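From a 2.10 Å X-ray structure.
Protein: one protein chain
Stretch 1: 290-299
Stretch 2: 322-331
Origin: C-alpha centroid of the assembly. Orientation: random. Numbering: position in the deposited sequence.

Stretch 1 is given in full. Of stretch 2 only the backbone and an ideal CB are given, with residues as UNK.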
ATOM      1  N   SER A 290       0.528  41.680 -33.061  1.00 15.28           N
ATOM      2  CA  SER A 290       0.768  42.947 -32.377  1.00 24.03           C
ATOM      3  C   SER A 290       2.088  43.578 -32.823  1.00 19.63           C
ATOM      4  O   SER A 290       2.169  44.788 -33.039  1.00 23.59           O
ATOM      5  CB  SER A 290       0.759  42.749 -30.859  1.00 24.80           C
ATOM      6  OG  SER A 290       1.976  42.171 -30.418  1.00 27.98           O
ATOM      7  N   LEU A 291       3.125  42.756 -32.946  1.00 22.47           N
ATOM      8  CA  LEU A 291       4.424  43.240 -33.396  1.00 20.22           C
ATOM      9  C   LEU A 291       4.364  43.757 -34.840  1.00 26.14           C
ATOM     10  O   LEU A 291       5.038  44.730 -35.186  1.00 31.25           O
ATOM     11  CB  LEU A 291       5.494  42.148 -33.235  1.00 24.01           C
ATOM     12  CG  LEU A 291       5.834  41.788 -31.776  1.00 23.55           C
ATOM     13  CD1 LEU A 291       6.802  40.613 -31.676  1.00 22.14           C
ATOM     14  CD2 LEU A 291       6.399  42.992 -31.038  1.00 20.96           C
ATOM     15  N   ASP A 292       3.552  43.117 -35.678  1.00 25.92           N
ATOM     16  CA  ASP A 292       3.346  43.589 -37.051  1.00 23.50           C
ATOM     17  C   ASP A 292       2.728  44.982 -37.035  1.00 26.90           C
ATOM     18  O   ASP A 292       3.163  45.878 -37.752  1.00 23.31           O
ATOM     19  CB  ASP A 292       2.401  42.659 -37.807  1.00 26.70           C
ATOM     20  CG  ASP A 292       3.030  41.321 -38.137  1.00 29.61           C
ATOM     21  OD1 ASP A 292       4.278  41.222 -38.138  1.00 28.20           O
ATOM     22  OD2 ASP A 292       2.266  40.368 -38.393  1.00 24.18           O
ATOM     23  N   VAL A 293       1.690  45.147 -36.222  1.00 21.12           N
ATOM     24  CA  VAL A 293       0.994  46.419 -36.125  1.00 26.11           C
ATOM     25  C   VAL A 293       1.930  47.483 -35.552  1.00 29.22           C
ATOM     26  O   VAL A 293       2.029  48.590 -36.085  1.00 29.92           O
ATOM     27  CB  VAL A 293      -0.270  46.287 -35.255  1.00 21.09           C
ATOM     28  CG1 VAL A 293      -0.794  47.663 -34.831  1.00 21.59           C
ATOM     29  CG2 VAL A 293      -1.332  45.488 -36.000  1.00 20.72           C
ATOM     30  N   ILE A 294       2.634  47.126 -34.483  1.00 23.94           N
ATOM     31  CA  ILE A 294       3.538  48.058 -33.808  1.00 26.52           C
ATOM     32  C   ILE A 294       4.673  48.522 -34.723  1.00 30.50           C
ATOM     33  O   ILE A 294       5.045  49.699 -34.711  1.00 27.48           O
ATOM     34  CB  ILE A 294       4.118  47.436 -32.514  1.00 17.65           C
ATOM     35  CG1 ILE A 294       3.038  47.374 -31.435  1.00 18.03           C
ATOM     36  CG2 ILE A 294       5.303  48.226 -32.009  1.00 21.26           C
ATOM     37  CD1 ILE A 294       3.462  46.631 -30.179  1.00 21.87           C
ATOM     38  N   ALA A 295       5.213  47.602 -35.516  1.00 30.29           N
ATOM     39  CA  ALA A 295       6.311  47.923 -36.419  1.00 33.05           C
ATOM     40  C   ALA A 295       5.864  48.876 -37.527  1.00 34.40           C
ATOM     41  O   ALA A 295       6.579  49.817 -37.870  1.00 28.58           O
ATOM     42  CB  ALA A 295       6.902  46.651 -37.024  1.00 25.76           C
ATOM     43  N   ALA A 296       4.690  48.622 -38.095  1.00 32.94           N
ATOM     44  CA  ALA A 296       4.185  49.469 -39.176  1.00 32.40           C
ATOM     45  C   ALA A 296       3.853  50.862 -38.648  1.00 27.80           C
ATOM     46  O   ALA A 296       4.064  51.864 -39.323  1.00 25.21           O
ATOM     47  CB  ALA A 296       2.971  48.833 -39.840  1.00 26.45           C
ATOM     48  N   THR A 297       3.344  50.921 -37.424  1.00 18.29           N
ATOM     49  CA  THR A 297       3.059  52.198 -36.804  1.00 23.36           C
ATOM     50  C   THR A 297       4.347  52.973 -36.554  1.00 24.19           C
ATOM     51  O   THR A 297       4.453  54.152 -36.897  1.00 25.55           O
ATOM     52  CB  THR A 297       2.323  52.004 -35.473  1.00 25.91           C
ATOM     53  OG1 THR A 297       1.135  51.237 -35.703  1.00 24.27           O
ATOM     54  CG2 THR A 297       1.956  53.352 -34.870  1.00 26.11           C
ATOM     55  N   LEU A 298       5.323  52.301 -35.951  1.00 24.88           N
ATOM     56  CA  LEU A 298       6.568  52.946 -35.563  1.00 25.70           C
ATOM     57  C   LEU A 298       7.307  53.471 -36.785  1.00 30.89           C
ATOM     58  O   LEU A 298       8.047  54.445 -36.700  1.00 31.43           O
ATOM     59  CB  LEU A 298       7.465  51.975 -34.785  1.00 29.88           C
ATOM     60  CG  LEU A 298       8.837  52.516 -34.368  1.00 32.35           C
ATOM     61  CD1 LEU A 298       8.692  53.614 -33.316  1.00 23.90           C
ATOM     62  CD2 LEU A 298       9.751  51.402 -33.861  1.00 36.45           C
ATOM     63  N   ALA A 299       7.102  52.821 -37.925  1.00 29.32           N
ATOM     64  CA  ALA A 299       7.816  53.192 -39.139  1.00 32.33           C
ATOM     65  C   ALA A 299       7.395  54.551 -39.696  1.00 36.81           C
ATOM     66  O   ALA A 299       8.135  55.161 -40.461  1.00 35.47           O
ATOM     67  CB  ALA A 299       7.648  52.123 -40.190  1.00 27.34           C
ATOM     68  N   UNK A 322      13.542  36.851 -27.706  1.00 28.51           N
ATOM     69  CA  UNK A 322      13.518  37.108 -29.143  1.00 30.22           C
ATOM     70  C   UNK A 322      12.716  38.368 -29.477  1.00 28.52           C
ATOM     71  O   UNK A 322      13.041  39.089 -30.420  1.00 30.72           O
ATOM     72  CB  UNK A 322      12.932  35.904 -29.882  1.00 30.22           C
ATOM     73  N   UNK A 323      11.666  38.630 -28.706  1.00 21.75           N
ATOM     74  CA  UNK A 323      10.900  39.859 -28.881  1.00 30.68           C
ATOM     75  C   UNK A 323      11.797  41.073 -28.615  1.00 33.94           C
ATOM     76  O   UNK A 323      11.734  42.088 -29.320  1.00 23.24           O
ATOM     77  CB  UNK A 323       9.683  39.873 -27.953  1.00 30.68           C
ATOM     78  N   UNK A 324      12.641  40.959 -27.596  1.00 32.06           N
ATOM     79  CA  UNK A 324      13.566  42.032 -27.256  1.00 28.40           C
ATOM     80  C   UNK A 324      14.550  42.284 -28.400  1.00 26.40           C
ATOM     81  O   UNK A 324      14.810  43.432 -28.756  1.00 26.75           O
ATOM     82  CB  UNK A 324      14.322  41.695 -25.969  1.00 28.40           C
ATOM     83  N   UNK A 325      15.072  41.213 -28.993  1.00 23.54           N
ATOM     84  CA  UNK A 325      15.949  41.344 -30.158  1.00 28.30           C
ATOM     85  C   UNK A 325      15.233  42.081 -31.285  1.00 26.60           C
ATOM     86  O   UNK A 325      15.808  42.949 -31.939  1.00 28.15           O
ATOM     87  CB  UNK A 325      16.416  39.968 -30.638  1.00 28.30           C
ATOM     88  N   UNK A 326      13.976  41.709 -31.512  1.00 29.60           N
ATOM     89  CA  UNK A 326      13.165  42.283 -32.580  1.00 28.70           C
ATOM     90  C   UNK A 326      12.903  43.766 -32.335  1.00 30.32           C
ATOM     91  O   UNK A 326      13.009  44.593 -33.247  1.00 29.68           O
ATOM     92  CB  UNK A 326      11.840  41.528 -32.706  1.00 28.70           C
ATOM     93  N   UNK A 327      12.565  44.098 -31.096  1.00 26.69           N
ATOM     94  CA  UNK A 327      12.285  45.476 -30.734  1.00 27.02           C
ATOM     95  C   UNK A 327      13.533  46.343 -30.884  1.00 27.44           C
ATOM     96  O   UNK A 327      13.457  47.470 -31.379  1.00 27.57           O
ATOM     97  CB  UNK A 327      11.754  45.551 -29.301  1.00 27.02           C
ATOM     98  N   UNK A 328      14.683  45.814 -30.477  1.00 29.48           N
ATOM     99  CA  UNK A 328      15.935  46.554 -30.623  1.00 33.97           C
ATOM    100  C   UNK A 328      16.268  46.815 -32.093  1.00 29.61           C
ATOM    101  O   UNK A 328      16.657  47.921 -32.458  1.00 30.78           O
ATOM    102  CB  UNK A 328      17.080  45.788 -29.957  1.00 33.97           C
ATOM    103  N   UNK A 329      16.127  45.790 -32.927  1.00 26.86           N
ATOM    104  CA  UNK A 329      16.390  45.931 -34.356  1.00 29.21           C
ATOM    105  C   UNK A 329      15.449  46.958 -34.973  1.00 33.36           C
ATOM    106  O   UNK A 329      15.834  47.734 -35.846  1.00 34.84           O
ATOM    107  CB  UNK A 329      16.244  44.583 -35.066  1.00 29.21           C
ATOM    108  N   UNK A 330      14.207  46.945 -34.509  1.00 36.85           N
ATOM    109  CA  UNK A 330      13.202  47.900 -34.940  1.00 37.58           C
ATOM    110  C   UNK A 330      13.689  49.308 -34.602  1.00 37.44           C
ATOM    111  O   UNK A 330      13.641  50.220 -35.431  1.00 31.35           O
ATOM    112  CB  UNK A 330      11.850  47.611 -34.284  1.00 37.58           C
ATOM    113  N   UNK A 331      14.172  49.474 -33.375  1.00 29.88           N
ATOM    114  CA  UNK A 331      14.639  50.773 -32.910  1.00 36.37           C
ATOM    115  C   UNK A 331      15.831  51.272 -33.729  1.00 40.00           C
ATOM    116  O   UNK A 331      15.872  52.436 -34.135  1.00 39.59           O
ATOM    117  CB  UNK A 331      15.017  50.695 -31.429  1.00 36.37           C
TER

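Stretch 2 and nearly all of stretch 1 are helical, and the two helices run nearly parallel, their N-to-C directions 14° apart and their axes 11.2 Å apart at closest approach. That spacing leaves room for side chains of moderate size between them, and stretch 1 offers a mostly apolar surface: L291, A295 and L298, with the carboxylate of D292 at one margin. Throughout stretch 2 the backbone angles are those of a regular helix, so glycine or proline is nowhere called for.

Position 322 has nothing of stretch 1 within 5.5 Å of its ideal CB. Any good helix former would serve; the residue is A322, which makes no contact.

At 323 the CA-to-CB bond points sideways, yet the ideal CB lies 4.8 Å from L291 CD1. A modest apolar side chain, such as valine, isoleucine or leucine, could cover that methyl. The residue is V323, with chi1 in the t well; its CG1 packs 4.3 Å from L291 CD1.

Positions 324 and 325 are both out of reach, so any helix-compatible side chain, polar or apolar, would do as far as stretch 1 is concerned. They hold I324 and D325, the latter hydrogen-bonded through OD1 elsewhere in the structure.

Position 326 is more demanding. Its CB points toward stretch 1, but the ideal CB is still 5.2 Å from L291 CD1, so a short side chain would leave most of the gap unfilled. Leucine could cover L291, but reaching A295 as well takes a longer side chain such as methionine, phenylalanine or tyrosine, and one with a polar end could also exploit the nearby D292 carboxylate. The residue is Y326. With chi1 t, its ring extends along L291 and A295 and meets both obliquely: CE2 is 3.9 Å from L291 CB, and the hydroxyl OH is 3.3 Å from A295 CB. No direct hydrogen bond joins the two stretches. Instead, one water joins them, donating to D292 OD1 at 2.6 Å and lying 2.7 Å from Y326 OH in a second hydrogen bond. The aromatic ring thus supplies apolar bulk, and its hydroxyl reaches the polar margin.

At 327 the CB points sideways, with no atom of stretch 1 within 5.5 Å of its ideal position; several apolar residues would do. V327 makes no contact.

Positions 328 and 329 lie out of reach, and again polar or apolar helix formers would do. They hold D328, whose OD2 is hydrogen-bonded to a residue just outside one of the stretches, and A329.

Position 330 faces stretch 1 at close quarters: its CA is 7.0 Å from A295 CA, and its ideal CB is 4.4 Å from L298 CD2. The small A295 leaves space beside L298 that leucine, isoleucine or methionine could use. The residue is L330. Its CD1 lies 3.8 Å from A295 CB, and its CG lies 3.9 Å from L298 CD2, so it bridges successive turns of stretch 1. Its chi1, -141°, falls between the usual wells.

At 331 the CB points away, so stretch 1 would accept polar or apolar side chains alike. A331 makes no contact here.

Stretch 2 (322-331) AVIDYVDALA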
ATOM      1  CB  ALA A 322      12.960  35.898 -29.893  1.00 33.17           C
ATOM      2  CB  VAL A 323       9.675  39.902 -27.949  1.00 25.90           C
ATOM      3  CG1 VAL A 323       8.973  41.240 -28.064  1.00 20.54           C
ATOM      4  CG2 VAL A 323       8.711  38.750 -28.276  1.00 20.32           C
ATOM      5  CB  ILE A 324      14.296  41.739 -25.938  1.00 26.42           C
ATOM      6  CG1 ILE A 324      13.308  41.805 -24.772  1.00 19.88           C
ATOM      7  CG2 ILE A 324      15.436  42.731 -25.715  1.00 22.59           C
ATOM      8  CD1 ILE A 324      13.912  41.422 -23.434  1.00 17.39           C
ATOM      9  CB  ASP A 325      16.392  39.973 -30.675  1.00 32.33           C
ATOM     10  CG  ASP A 325      17.328  39.250 -29.717  1.00 41.52           C
ATOM     11  OD1 ASP A 325      17.967  39.911 -28.871  1.00 43.02           O
ATOM     12  OD2 ASP A 325      17.436  38.011 -29.827  1.00 39.14           O
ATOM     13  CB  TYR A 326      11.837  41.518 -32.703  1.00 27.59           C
ATOM     14  CG  TYR A 326      10.880  42.085 -33.730  1.00 33.76           C
ATOM     15  CD1 TYR A 326      10.959  41.707 -35.065  1.00 30.54           C
ATOM     16  CD2 TYR A 326       9.896  42.992 -33.362  1.00 34.06           C
ATOM     17  CE1 TYR A 326      10.085  42.218 -36.006  1.00 30.34           C
ATOM     18  CE2 TYR A 326       9.020  43.511 -34.293  1.00 29.21           C
ATOM     19  CZ  TYR A 326       9.120  43.123 -35.616  1.00 32.27           C
ATOM     20  OH  TYR A 326       8.247  43.642 -36.546  1.00 27.12           O
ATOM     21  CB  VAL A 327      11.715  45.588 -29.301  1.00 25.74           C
ATOM     22  CG1 VAL A 327      11.610  47.050 -28.883  1.00 22.34           C
ATOM     23  CG2 VAL A 327      10.354  44.919 -29.233  1.00 33.66           C
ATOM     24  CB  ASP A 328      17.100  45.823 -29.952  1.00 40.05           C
ATOM     25  CG  ASP A 328      18.363  46.671 -29.904  1.00 45.99           C
ATOM     26  OD1 ASP A 328      18.289  47.814 -29.400  1.00 48.21           O
ATOM     27  OD2 ASP A 328      19.422  46.201 -30.375  1.00 35.51           O
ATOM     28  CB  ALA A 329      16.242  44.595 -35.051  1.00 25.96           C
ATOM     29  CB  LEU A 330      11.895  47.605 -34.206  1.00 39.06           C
ATOM     30  CG  LEU A 330      10.557  47.727 -34.928  1.00 39.82           C
ATOM     31  CD1 LEU A 330      10.646  47.183 -36.343  1.00 38.75           C
ATOM     32  CD2 LEU A 330       9.490  46.989 -34.129  1.00 29.68           C
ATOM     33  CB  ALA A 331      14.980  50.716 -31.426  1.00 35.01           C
TER
HETATM   34  O   HOH W   1       6.499  41.550 -36.799  1.00 29.63           O
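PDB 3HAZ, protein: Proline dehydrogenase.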